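Local coordinates for 2,3-dihydroxy-2,3-dihydrophenylpropionate dehydrogenase (Pseudomonas sp. MC1, PDB 5XTF), which probably catalyses the NAD(+)-dependent oxidation of naphthalene cis-dihydrodiol to 1,2-dihydroxynaphthalene, as a tetrameric short-chain dehydrogenase/reductase, at residues V78-H81 against A82-E85; L87-Q90 against T91-F95. All coordinates share one frame; numbering follows the deposited sequence.

Interaction 1: V78-H81 against A82-E85; sequences VRDH and ATNE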
ATOM      1  N   VAL B  78      -1.343  28.447 -12.607  1.00 26.58           N
ATOM      2  CA  VAL B  78      -1.629  27.109 -13.108  1.00 26.84           C
ATOM      3  C   VAL B  78      -3.106  26.731 -12.907  1.00 27.50           C
ATOM      4  O   VAL B  78      -3.632  25.875 -13.632  1.00 25.53           O
ATOM      5  CB  VAL B  78      -0.645  26.111 -12.450  1.00 31.30           C
ATOM      6  CG1 VAL B  78      -1.089  25.740 -11.057  1.00 27.94           C
ATOM      7  CG2 VAL B  78      -0.444  24.877 -13.311  1.00 32.91           C
ATOM      8  N   ARG B  79      -3.813  27.403 -12.002  1.00 24.07           N
ATOM      9  CA  ARG B  79      -5.243  27.171 -11.821  1.00 29.89           C
ATOM     10  C   ARG B  79      -6.091  27.698 -12.958  1.00 29.39           C
ATOM     11  O   ARG B  79      -7.299  27.484 -12.941  1.00 26.42           O
ATOM     12  CB  ARG B  79      -5.731  27.811 -10.528  1.00 28.95           C
ATOM     13  CG  ARG B  79      -5.227  27.134  -9.305  1.00 28.63           C
ATOM     14  CD  ARG B  79      -5.636  27.924  -8.098  1.00 33.65           C
ATOM     15  NE  ARG B  79      -4.921  29.187  -8.010  1.00 29.15           N
ATOM     16  CZ  ARG B  79      -5.105  30.065  -7.030  1.00 37.20           C
ATOM     17  NH1 ARG B  79      -5.992  29.813  -6.066  1.00 35.52           N
ATOM     18  NH2 ARG B  79      -4.414  31.199  -7.016  1.00 38.14           N
ATOM     19  N   ASP B  80      -5.508  28.366 -13.940  1.00 28.15           N
ATOM     20  CA  ASP B  80      -6.243  28.907 -15.072  1.00 27.49           C
ATOM     21  C   ASP B  80      -5.949  28.041 -16.292  1.00 32.02           C
ATOM     22  O   ASP B  80      -4.791  27.948 -16.728  1.00 31.18           O
ATOM     23  CB  ASP B  80      -5.843  30.369 -15.284  1.00 30.61           C
ATOM     24  CG  ASP B  80      -6.469  30.989 -16.512  1.00 40.93           C
ATOM     25  OD1 ASP B  80      -5.713  31.231 -17.493  1.00 46.94           O
ATOM     26  OD2 ASP B  80      -7.698  31.254 -16.502  1.00 44.47           O
ATOM     27  N   HIS B  81      -6.993  27.408 -16.838  1.00 26.21           N
ATOM     28  CA  HIS B  81      -6.798  26.418 -17.895  1.00 27.65           C
ATOM     29  C   HIS B  81      -6.130  27.029 -19.124  1.00 29.13           C
ATOM     30  O   HIS B  81      -5.203  26.439 -19.694  1.00 29.86           O
ATOM     31  CB  HIS B  81      -8.136  25.773 -18.272  1.00 23.91           C
ATOM     32  CG  HIS B  81      -8.005  24.671 -19.269  1.00 26.98           C
ATOM     33  ND1 HIS B  81      -7.221  23.558 -19.043  1.00 31.18           N
ATOM     34  CD2 HIS B  81      -8.535  24.513 -20.506  1.00 25.82           C
ATOM     35  CE1 HIS B  81      -7.272  22.763 -20.096  1.00 27.74           C
ATOM     36  NE2 HIS B  81      -8.064  23.317 -20.998  1.00 31.15           N
ATOM     37  N   ALA B  82      -6.572  28.222 -19.532  1.00 30.15           N
ATOM     38  CA  ALA B  82      -5.997  28.880 -20.701  1.00 27.52           C
ATOM     39  C   ALA B  82      -4.495  29.078 -20.558  1.00 32.29           C
ATOM     40  O   ALA B  82      -3.766  28.994 -21.554  1.00 31.76           O
ATOM     41  CB  ALA B  82      -6.689  30.222 -20.940  1.00 30.14           C
ATOM     42  N   THR B  83      -4.012  29.333 -19.340  1.00 26.68           N
ATOM     43  CA  THR B  83      -2.570  29.440 -19.138  1.00 30.36           C
ATOM     44  C   THR B  83      -1.859  28.122 -19.460  1.00 29.88           C
ATOM     45  O   THR B  83      -0.782  28.121 -20.081  1.00 31.36           O
ATOM     46  CB  THR B  83      -2.276  29.874 -17.699  1.00 32.95           C
ATOM     47  OG1 THR B  83      -2.764  31.208 -17.480  1.00 30.73           O
ATOM     48  CG2 THR B  83      -0.773  29.811 -17.413  1.00 31.61           C
ATOM     49  N   ASN B  84      -2.445  26.991 -19.042  1.00 26.99           N
ATOM     50  CA  ASN B  84      -1.875  25.685 -19.370  1.00 25.85           C
ATOM     51  C   ASN B  84      -1.877  25.453 -20.876  1.00 23.76           C
ATOM     52  O   ASN B  84      -0.907  24.930 -21.431  1.00 26.08           O
ATOM     53  CB  ASN B  84      -2.664  24.562 -18.675  1.00 25.15           C
ATOM     54  CG  ASN B  84      -2.516  24.577 -17.173  1.00 27.16           C
ATOM     55  OD1 ASN B  84      -3.475  24.829 -16.442  1.00 33.75           O
ATOM     56  ND2 ASN B  84      -1.326  24.283 -16.702  1.00 27.40           N
ATOM     57  N   GLU B  85      -2.976  25.807 -21.549  1.00 23.63           N
ATOM     58  CA  GLU B  85      -3.005  25.727 -23.005  1.00 29.50           C
ATOM     59  C   GLU B  85      -1.924  26.608 -23.624  1.00 26.89           C
ATOM     60  O   GLU B  85      -1.218  26.191 -24.553  1.00 29.71           O
ATOM     61  CB  GLU B  85      -4.393  26.117 -23.506  1.00 28.24           C
ATOM     62  CG  GLU B  85      -5.456  25.092 -23.139  1.00 31.51           C
ATOM     63  CD  GLU B  85      -6.873  25.566 -23.431  1.00 39.27           C
ATOM     64  OE1 GLU B  85      -7.138  26.789 -23.321  1.00 41.15           O
ATOM     65  OE2 GLU B  85      -7.715  24.714 -23.791  1.00 37.52           O
TER
HETATM   66  O   HOH W   1      -8.973  29.447 -18.277  1.00 35.79           O
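The imidazole of His-81 has Glu-85 over one face. The CG methylene of Glu-85 lies over that face, 4.2 Å from the ring centroid, which makes a CH-pi contact. The ring and the Glu-85 carboxylate are turned 50° against each other. The carboxylate end comes close to the CD2 and NE2 side of the ring, with Glu-85 OE2 3.1 Å from His-81 NE2. His-81 CG is anti to the backbone N (chi1 -175°), which carries the ring along the first turn to Glu-85. His-81 ND1 is hydrogen-bonded to Ser-138 of helix 118-150, and the ring also stacks on Trp-118 of the second subunit. The His-81 carbonyl oxygen accepts from Glu-85 N at 3.0 Å.

Asp-80 is the N-cap of helix 81-95, in the loop that follows strand 72-75 of the Rossmann-type fold. Its OD1 takes two bonds from Thr-83. Thr-83 OG1 donates to the anti lone pair of Asp-80 OD1 at 2.9 Å. Thr-83 N is the capping donor, 3.1 Å from Asp-80 OD1, and comes from above the carboxylate plane, 41° out of it. The other oxygen, Asp-80 OD2, accepts from a water that in turn accepts from Ala-82 N. The cap thus serves two amides of the first turn, one directly and one through water.

Val-78 lies in the same loop and is an NAD(+)-binding residue, although no cofactor is bound to this chain. The buried amide end of Asn-84 reaches back to the carbonyl oxygen and the CG2 methyl of Val-78. Replacing Asn-84 with an alanine is likely to open a gap beside Val-78 and leave the Val-78 carbonyl without this polar neighbour. Val-78 also touches Ser-135 of helix 118-150 and Leu-53 of strand 49-54.

Interaction 2: L87-Q90 against T91-F95; sequences LIKQ and TIDRF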
ATOM      1  N   LEU B  87       0.963  27.553 -22.275  1.00 28.96           N
ATOM      2  CA  LEU B  87       2.239  26.866 -22.061  1.00 28.72           C
ATOM      3  C   LEU B  87       2.489  25.819 -23.136  1.00 29.02           C
ATOM      4  O   LEU B  87       3.549  25.799 -23.776  1.00 28.81           O
ATOM      5  CB  LEU B  87       2.262  26.216 -20.678  1.00 27.13           C
ATOM      6  CG  LEU B  87       3.526  25.447 -20.274  1.00 26.74           C
ATOM      7  CD1 LEU B  87       4.626  26.398 -19.947  1.00 25.15           C
ATOM      8  CD2 LEU B  87       3.253  24.525 -19.067  1.00 23.29           C
ATOM      9  N   ILE B  88       1.506  24.949 -23.367  1.00 27.45           N
ATOM     10  CA  ILE B  88       1.667  23.939 -24.404  1.00 27.31           C
ATOM     11  C   ILE B  88       1.824  24.597 -25.773  1.00 27.87           C
ATOM     12  O   ILE B  88       2.748  24.278 -26.527  1.00 25.96           O
ATOM     13  CB  ILE B  88       0.491  22.952 -24.385  1.00 23.26           C
ATOM     14  CG1 ILE B  88       0.349  22.328 -22.986  1.00 25.43           C
ATOM     15  CG2 ILE B  88       0.682  21.884 -25.462  1.00 22.80           C
ATOM     16  CD1 ILE B  88       1.649  21.790 -22.397  1.00 27.73           C
ATOM     17  N   LYS B  89       0.918  25.519 -26.116  1.00 29.00           N
ATOM     18  CA  LYS B  89       0.930  26.098 -27.456  1.00 29.04           C
ATOM     19  C   LYS B  89       2.282  26.745 -27.766  1.00 32.93           C
ATOM     20  O   LYS B  89       2.860  26.527 -28.839  1.00 34.68           O
ATOM     21  CB  LYS B  89      -0.211  27.102 -27.604  1.00 32.48           C
ATOM     22  CG  LYS B  89      -0.409  27.565 -29.044  1.00 41.15           C
ATOM     23  CD  LYS B  89      -1.484  28.647 -29.164  1.00 44.26           C
ATOM     24  CE  LYS B  89      -1.940  28.791 -30.619  1.00 55.23           C
ATOM     25  NZ  LYS B  89      -0.793  28.937 -31.579  1.00 50.14           N
ATOM     26  N   GLN B  90       2.824  27.508 -26.816  1.00 30.72           N
ATOM     27  CA  GLN B  90       4.139  28.103 -27.030  1.00 29.47           C
ATOM     28  C   GLN B  90       5.214  27.042 -27.157  1.00 33.27           C
ATOM     29  O   GLN B  90       6.191  27.230 -27.900  1.00 26.20           O
ATOM     30  CB  GLN B  90       4.491  29.042 -25.883  1.00 30.79           C
ATOM     31  CG  GLN B  90       3.772  30.376 -25.911  1.00 34.26           C
ATOM     32  CD  GLN B  90       4.455  31.407 -25.026  1.00 46.59           C
ATOM     33  OE1 GLN B  90       5.626  31.278 -24.678  1.00 45.77           O
ATOM     34  NE2 GLN B  90       3.752  32.471 -24.728  1.00 46.10           N
ATOM     35  N   THR B  91       5.077  25.939 -26.414  1.00 29.41           N
ATOM     36  CA  THR B  91       6.080  24.885 -26.498  1.00 30.77           C
ATOM     37  C   THR B  91       6.150  24.324 -27.915  1.00 29.18           C
ATOM     38  O   THR B  91       7.238  24.181 -28.488  1.00 27.24           O
ATOM     39  CB  THR B  91       5.776  23.771 -25.486  1.00 29.33           C
ATOM     40  OG1 THR B  91       5.803  24.291 -24.148  1.00 24.13           O
ATOM     41  CG2 THR B  91       6.814  22.674 -25.606  1.00 24.52           C
ATOM     42  N   ILE B  92       4.988  24.038 -28.502  1.00 26.77           N
ATOM     43  CA  ILE B  92       4.921  23.452 -29.835  1.00 31.30           C
ATOM     44  C   ILE B  92       5.449  24.433 -30.875  1.00 35.60           C
ATOM     45  O   ILE B  92       6.252  24.070 -31.744  1.00 33.37           O
ATOM     46  CB  ILE B  92       3.475  23.026 -30.145  1.00 29.41           C
ATOM     47  CG1 ILE B  92       2.970  22.084 -29.050  1.00 33.98           C
ATOM     48  CG2 ILE B  92       3.389  22.380 -31.518  1.00 35.38           C
ATOM     49  CD1 ILE B  92       3.910  20.895 -28.763  1.00 32.81           C
ATOM     50  N   ASP B  93       5.011  25.694 -30.791  1.00 33.63           N
ATOM     51  CA  ASP B  93       5.439  26.709 -31.749  1.00 33.83           C
ATOM     52  C   ASP B  93       6.932  26.957 -31.660  1.00 34.23           C
ATOM     53  O   ASP B  93       7.604  27.114 -32.681  1.00 34.32           O
ATOM     54  CB  ASP B  93       4.669  28.001 -31.513  1.00 35.41           C
ATOM     55  CG  ASP B  93       3.198  27.861 -31.849  1.00 44.10           C
ATOM     56  OD1 ASP B  93       2.850  26.926 -32.613  1.00 49.66           O
ATOM     57  OD2 ASP B  93       2.394  28.691 -31.368  1.00 48.54           O
ATOM     58  N   ARG B  94       7.473  26.965 -30.451  1.00 30.66           N
ATOM     59  CA  ARG B  94       8.899  27.177 -30.292  1.00 29.08           C
ATOM     60  C   ARG B  94       9.698  25.912 -30.587  1.00 34.28           C
ATOM     61  O   ARG B  94      10.785  25.988 -31.172  1.00 33.39           O
ATOM     62  CB  ARG B  94       9.187  27.676 -28.880  1.00 31.46           C
ATOM     63  CG  ARG B  94      10.653  27.788 -28.574  1.00 34.99           C
ATOM     64  CD  ARG B  94      11.223  29.013 -29.225  1.00 37.19           C
ATOM     65  NE  ARG B  94      12.660  29.092 -29.017  1.00 37.25           N
ATOM     66  CZ  ARG B  94      13.219  29.590 -27.921  1.00 38.28           C
ATOM     67  NH1 ARG B  94      12.449  30.043 -26.931  1.00 35.70           N
ATOM     68  NH2 ARG B  94      14.543  29.633 -27.816  1.00 32.86           N
ATOM     69  N   PHE B  95       9.193  24.738 -30.199  1.00 30.19           N
ATOM     70  CA  PHE B  95       9.988  23.521 -30.314  1.00 30.84           C
ATOM     71  C   PHE B  95       9.383  22.440 -31.200  1.00 31.04           C
ATOM     72  O   PHE B  95      10.064  21.445 -31.474  1.00 32.83           O
ATOM     73  CB  PHE B  95      10.263  22.927 -28.921  1.00 32.92           C
ATOM     74  CG  PHE B  95      11.065  23.836 -28.019  1.00 31.36           C
ATOM     75  CD1 PHE B  95      12.335  24.268 -28.394  1.00 30.63           C
ATOM     76  CD2 PHE B  95      10.554  24.245 -26.793  1.00 26.84           C
ATOM     77  CE1 PHE B  95      13.076  25.109 -27.562  1.00 30.04           C
ATOM     78  CE2 PHE B  95      11.283  25.072 -25.955  1.00 26.15           C
ATOM     79  CZ  PHE B  95      12.544  25.514 -26.337  1.00 27.79           C
TER
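Thr-91 meets Leu-87 through two donors on one carbonyl oxygen. Thr-91 OG1 donates to Leu-87 O at 2.7 Å, and Thr-91 N reaches the same oxygen at 3.1 Å. The two come from opposite faces of the carbonyl plane. The hydroxyl can turn back because OG1 is anti to the carbonyl carbon and beside the backbone N (chi1 -61°). Thr-91 OG1 is also hydrogen-bonded to Ser-51 OG, on strand 49-54, so this buried hydroxyl has partners both in the helix and on the sheet.

These residues form the last turns of helix 81-95, which packs on the parallel sheet of the Rossmann-type fold. The regular i to i+4 bonds continue. Ile-92 N donates to Ile-88 O at 3.0 Å. Asp-93 N does the same to Lys-89 O, also at 3.0 Å, and Arg-94 N donates to Gln-90 O at 2.9 Å.

On the exposed side, Lys-89 runs out and bends at its last torsion (chi4 -50°). Its NZ lies 3.2 Å from Asp-93 OD2, a salt bridge whose hydrogen bond is weak. Arg-94 is satisfied elsewhere: its guanidinium bonds to the carbonyls of Asp-69 and Leu-71 and forms a salt bridge with Glu-72. Ile-88 CG2 and Ile-92 CG1 are 4.3 Å apart. Both side chains touch Leu-98 and helix 118-150.

Overall arrangement
Both interactions belong to helix 81-95 and follow one another along the chain. Interaction 1 includes the loop after strand 72-75 and the capped start of the helix. Interaction 2 lies further on and reaches its end. Their centres are about 14 Å apart, with Lys-86 the one residue between them. Both adjoin strand 49-54 of the seven-stranded parallel sheet and helix 118-150. Interaction 1 contains an NAD(+)-binding residue and meets the second subunit of the tetramer. No other chain of the assembly touches interaction 2, which rests on strand 25-28 as well. One helix therefore joins the cofactor-side loop and a subunit contact to the sheet.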